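DUF4276 family protein (Pyrococcus horikoshii, PDB 2P62) is of unknown function but belongs to a family of the Toprim-like clan, whose fold it probably shares. Local coordinates at residues F17-L20 / L21-Y25; G213-I216 / H217-R220. All coordinates share one frame; numbering follows the deposited sequence.

Interaction 1 (F17-L20 / L21-Y25); sequences FKVL and LEKLY
Leu21 N reaches back to Phe17 O in a bond of 2.8 Å, nearly straight at 165°, within the C-terminal turn of an alpha-helix, 11-23, where backbone and side chains meet from i to i+4. The helix lies by the mixed sheet, and the side chain of Leu21 touches Leu53 of strand 51-55. Glu22 N repeats the pattern on Lys18 O. Its side chain runs out extended beyond CG (chi2 -176°) and brings the carboxylate against the aliphatic part of Lys18, with OE2 of Glu22 3.3 Å from Lys18 CD. The charged ends stay apart: Lys18 NZ is 4.5 Å from Glu22 OE1, beyond a salt bridge, whereas OE1 pairs with Arg28. A glutamine here would probably leave Arg28 without its carboxylate partner. Lys23 N bonds to Val19 O at a more bent 138°. Val19 CG2 meets Lys23 CG at 4.0 Å, the two chains crossing at about a right angle. The Leu24 side chain touches helix 220-229, and that of Tyr25 touches helix 233-239. Within the turn, Leu24 CD2 meets Leu20 CD2, methyl to methyl, at 4.3 Å.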
loop_
_atom_site.group_PDB
_atom_site.type_symbol
_atom_site.label_atom_id
_atom_site.label_comp_id
_atom_site.label_asym_id
_atom_site.label_seq_id
_atom_site.Cartn_x
_atom_site.Cartn_y
_atom_site.Cartn_z
ATOM N N PHE A 17 -4.887 7.655 -12.276
ATOM C CA PHE A 17 -5.125 8.972 -12.853
ATOM C C PHE A 17 -3.921 9.903 -12.738
ATOM O O PHE A 17 -3.633 10.672 -13.659
ATOM C CB PHE A 17 -6.353 9.623 -12.215
ATOM C CG PHE A 17 -7.651 9.209 -12.850
ATOM C CD1 PHE A 17 -8.055 9.767 -14.063
ATOM C CD2 PHE A 17 -8.444 8.223 -12.268
ATOM C CE1 PHE A 17 -9.231 9.344 -14.694
ATOM C CE2 PHE A 17 -9.618 7.793 -12.889
ATOM C CZ PHE A 17 -10.013 8.355 -14.109
ATOM N N LYS A 18 -3.216 9.822 -11.613
ATOM C CA LYS A 18 -2.051 10.660 -11.364
ATOM C C LYS A 18 -0.920 10.400 -12.366
ATOM O O LYS A 18 -0.318 11.338 -12.890
ATOM C CB LYS A 18 -1.564 10.444 -9.918
ATOM C CG LYS A 18 -0.514 11.438 -9.422
ATOM C CD LYS A 18 0.890 10.852 -9.443
ATOM C CE LYS A 18 1.118 9.916 -8.276
ATOM N NZ LYS A 18 1.002 10.657 -7.014
ATOM N N VAL A 19 -0.630 9.139 -12.662
ATOM C CA VAL A 19 0.452 8.888 -13.606
ATOM C C VAL A 19 0.083 9.378 -15.014
ATOM O O VAL A 19 0.927 9.910 -15.732
ATOM C CB VAL A 19 0.881 7.383 -13.624
ATOM C CG1 VAL A 19 -0.272 6.488 -14.076
ATOM C CG2 VAL A 19 2.100 7.209 -14.523
ATOM N N LEU A 20 -1.175 9.227 -15.408
ATOM C CA LEU A 20 -1.574 9.706 -16.723
ATOM C C LEU A 20 -1.557 11.231 -16.772
ATOM O O LEU A 20 -1.036 11.818 -17.717
ATOM C CB LEU A 20 -2.975 9.221 -17.075
ATOM C CG LEU A 20 -3.160 7.716 -17.262
ATOM C CD1 LEU A 20 -4.645 7.427 -17.241
ATOM C CD2 LEU A 20 -2.505 7.230 -18.559
ATOM N N LEU A 21 -2.129 11.871 -15.756
ATOM C CA LEU A 21 -2.196 13.329 -15.706
ATOM C C LEU A 21 -0.825 14.001 -15.614
ATOM O O LEU A 21 -0.642 15.103 -16.122
ATOM C CB LEU A 21 -3.079 13.777 -14.535
ATOM C CG LEU A 21 -4.574 13.439 -14.612
ATOM C CD1 LEU A 21 -5.281 13.893 -13.342
ATOM C CD2 LEU A 21 -5.182 14.117 -15.837
ATOM N N GLU A 22 0.132 13.337 -14.968
ATOM C CA GLU A 22 1.484 13.874 -14.831
ATOM C C GLU A 22 2.358 13.514 -16.032
ATOM O O GLU A 22 2.787 14.386 -16.790
ATOM C CB GLU A 22 2.156 13.344 -13.551
ATOM C CG GLU A 22 1.587 13.929 -12.253
ATOM C CD GLU A 22 2.310 13.470 -10.977
ATOM O OE1 GLU A 22 1.970 13.992 -9.895
ATOM O OE2 GLU A 22 3.204 12.602 -11.037
ATOM N N LYS A 23 2.588 12.218 -16.211
ATOM C CA LYS A 23 3.447 11.719 -17.272
ATOM C C LYS A 23 2.928 11.825 -18.695
ATOM O O LYS A 23 3.706 11.773 -19.646
ATOM C CB LYS A 23 3.836 10.271 -16.962
ATOM C CG LYS A 23 4.555 10.103 -15.619
ATOM C CD LYS A 23 5.855 10.914 -15.554
ATOM C CE LYS A 23 6.617 10.700 -14.235
ATOM N NZ LYS A 23 5.901 11.251 -13.055
ATOM N N LEU A 24 1.623 11.987 -18.849
ATOM C CA LEU A 24 1.053 12.095 -20.183
ATOM C C LEU A 24 0.568 13.511 -20.515
ATOM O O LEU A 24 0.686 13.949 -21.655
ATOM C CB LEU A 24 -0.096 11.106 -20.329
ATOM C CG LEU A 24 -0.531 10.812 -21.761
ATOM C CD1 LEU A 24 0.580 10.068 -22.506
ATOM C CD2 LEU A 24 -1.788 9.975 -21.728
ATOM N N TYR A 25 0.029 14.234 -19.534
ATOM C CA TYR A 25 -0.456 15.587 -19.808
ATOM C C TYR A 25 0.348 16.739 -19.222
ATOM O O TYR A 25 -0.102 17.873 -19.267
ATOM C CB TYR A 25 -1.934 15.737 -19.407
ATOM C CG TYR A 25 -2.853 14.842 -20.197
ATOM C CD1 TYR A 25 -3.193 13.584 -19.724
ATOM C CD2 TYR A 25 -3.316 15.219 -21.455
ATOM C CE1 TYR A 25 -3.967 12.717 -20.480
ATOM C CE2 TYR A 25 -4.096 14.354 -22.229
ATOM C CZ TYR A 25 -4.413 13.102 -21.731
ATOM O OH TYR A 25 -5.164 12.220 -22.473
#

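Interaction 2 (G213-I216 / H217-R220); sequences GIMI and HRNR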
loop_
_atom_site.group_PDB
_atom_site.type_symbol
_atom_site.label_atom_id
_atom_site.label_comp_id
_atom_site.label_asym_id
_atom_site.label_seq_id
_atom_site.Cartn_x
_atom_site.Cartn_y
_atom_site.Cartn_z
ATOM N N GLY A 213 4.045 4.463 -16.269
ATOM C CA GLY A 213 5.078 5.471 -16.439
ATOM C C GLY A 213 6.172 5.030 -17.387
ATOM O O GLY A 213 6.681 5.815 -18.185
ATOM N N ILE A 214 6.549 3.764 -17.299
ATOM C CA ILE A 214 7.576 3.243 -18.175
ATOM C C ILE A 214 7.044 3.073 -19.603
ATOM O O ILE A 214 7.744 3.394 -20.563
ATOM C CB ILE A 214 8.110 1.907 -17.634
ATOM C CG1 ILE A 214 8.912 2.167 -16.355
ATOM C CG2 ILE A 214 8.958 1.214 -18.682
ATOM C CD1 ILE A 214 9.395 0.906 -15.655
ATOM N N MET A 215 5.809 2.583 -19.736
ATOM C CA MET A 215 5.192 2.374 -21.047
ATOM C C MET A 215 5.182 3.669 -21.834
ATOM O O MET A 215 5.420 3.676 -23.038
ATOM C CB MET A 215 3.749 1.865 -20.913
ATOM C CG MET A 215 3.071 1.583 -22.265
ATOM S SD MET A 215 1.497 0.701 -22.149
ATOM C CE MET A 215 2.141 -0.939 -21.836
ATOM N N ILE A 216 4.895 4.765 -21.143
ATOM C CA ILE A 216 4.853 6.069 -21.778
ATOM C C ILE A 216 6.190 6.356 -22.451
ATOM O O ILE A 216 6.257 7.102 -23.427
ATOM C CB ILE A 216 4.526 7.156 -20.742
ATOM C CG1 ILE A 216 3.115 6.921 -20.203
ATOM C CG2 ILE A 216 4.631 8.532 -21.366
ATOM C CD1 ILE A 216 2.638 7.976 -19.240
ATOM N N HIS A 217 7.245 5.735 -21.937
ATOM C CA HIS A 217 8.578 5.908 -22.484
ATOM C C HIS A 217 8.968 4.855 -23.521
ATOM O O HIS A 217 9.633 5.184 -24.498
ATOM C CB HIS A 217 9.609 5.924 -21.353
ATOM C CG HIS A 217 9.687 7.230 -20.623
ATOM N ND1 HIS A 217 10.101 7.327 -19.310
ATOM C CD2 HIS A 217 9.430 8.496 -21.029
ATOM C CE1 HIS A 217 10.093 8.596 -18.941
ATOM N NE2 HIS A 217 9.689 9.326 -19.965
ATOM N N ARG A 218 8.563 3.599 -23.332
ATOM C CA ARG A 218 8.931 2.555 -24.291
ATOM C C ARG A 218 7.959 2.366 -25.447
ATOM O O ARG A 218 8.378 2.018 -26.555
ATOM C CB ARG A 218 9.139 1.202 -23.591
ATOM C CG ARG A 218 7.894 0.577 -22.972
ATOM C CD ARG A 218 8.207 -0.815 -22.413
ATOM N NE ARG A 218 7.163 -1.318 -21.518
ATOM C CZ ARG A 218 6.043 -1.920 -21.911
ATOM N NH1 ARG A 218 5.800 -2.113 -23.200
ATOM N NH2 ARG A 218 5.157 -2.319 -21.007
ATOM N N ASN A 219 6.672 2.589 -25.198
ATOM C CA ASN A 219 5.664 2.431 -26.240
ATOM C C ASN A 219 4.459 3.310 -25.959
ATOM O O ASN A 219 3.386 2.828 -25.605
ATOM C CB ASN A 219 5.239 0.966 -26.338
ATOM C CG ASN A 219 4.366 0.684 -27.555
ATOM O OD1 ASN A 219 4.104 -0.476 -27.886
ATOM N ND2 ASN A 219 3.904 1.742 -28.219
ATOM N N ARG A 220 4.654 4.610 -26.137
ATOM C CA ARG A 220 3.619 5.604 -25.905
ATOM C C ARG A 220 2.333 5.332 -26.683
ATOM O O ARG A 220 1.233 5.470 -26.144
ATOM C CB ARG A 220 4.161 6.990 -26.265
ATOM C CG ARG A 220 3.306 8.166 -25.788
ATOM C CD ARG A 220 4.126 9.452 -25.792
ATOM N NE ARG A 220 3.422 10.606 -25.236
ATOM C CZ ARG A 220 2.503 11.316 -25.883
ATOM N NH1 ARG A 220 2.163 10.990 -27.124
ATOM N NH2 ARG A 220 1.936 12.364 -25.291
#
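This is a local contact within one helix end: the last turn of helix 204-218 and the short joint that leads into helix 220-229. The backbone evidence is that one carbonyl takes both an i to i+3 and an i to i+4 bond. Ile214 O accepts the first from His217 N at 2.8 Å and the second from Arg218 N at 2.9 Å. They differ in approach, since Arg218 N lies in the carbonyl plane while His217 N stands 57° out of it. The final i to i+4 bond runs from Asn219 N to Met215 O at 2.7 Å, again in the carbonyl plane.

Among side chains, Met215 and Arg218 carry the contact. The Met215 chain is extended as far as SD and bends at its last torsion (chi3 -77°), which lays CE of Met215 3.4 Å from Arg218 NH2. Arg218 starts with CG between the backbone N and the carbonyl carbon (chi1 66°) and continues extended to NE. Its guanidinium thereby comes alongside the turn, with Met215 CA over one face and Ile214 CG2 near its edge. NH2 also forms a salt bridge with Asp163, which Met215 touches too, so the methionine packs beside an ion pair. Farther round, Arg220 CB sits 3.5 Å from Ile216 O, its extended chain passing that carbonyl. Met215 and Ile216 both pack on Leu223 of the next helix. The whole is the junction of two consecutive helices, with Asn219 the first residue to leave helical backbone angles and at the N-cap position of helix 220-229.

Overall arrangement
Interactions 1 and 2 are the C-terminal ends of two helices, 11-23 and 204-218, that pack against each other; their centres are about 12 Å apart. The helices meet by packing: Ile216 CD1 lies 3.4 Å from Lys23 CB, and Val19 CG2 sits against the backbone of Gly213, 3.8 Å from Gly213 N. Toward the helix ends, Leu24 CD1 comes within 3.9 Å of Arg220 NH2. Helix 220-229 joins the two further, since Leu223 is touched by Leu20 from interaction 1 and by Met215 and Ile216 from interaction 2. Interaction 1 additionally meets the sheet through strand 51-55.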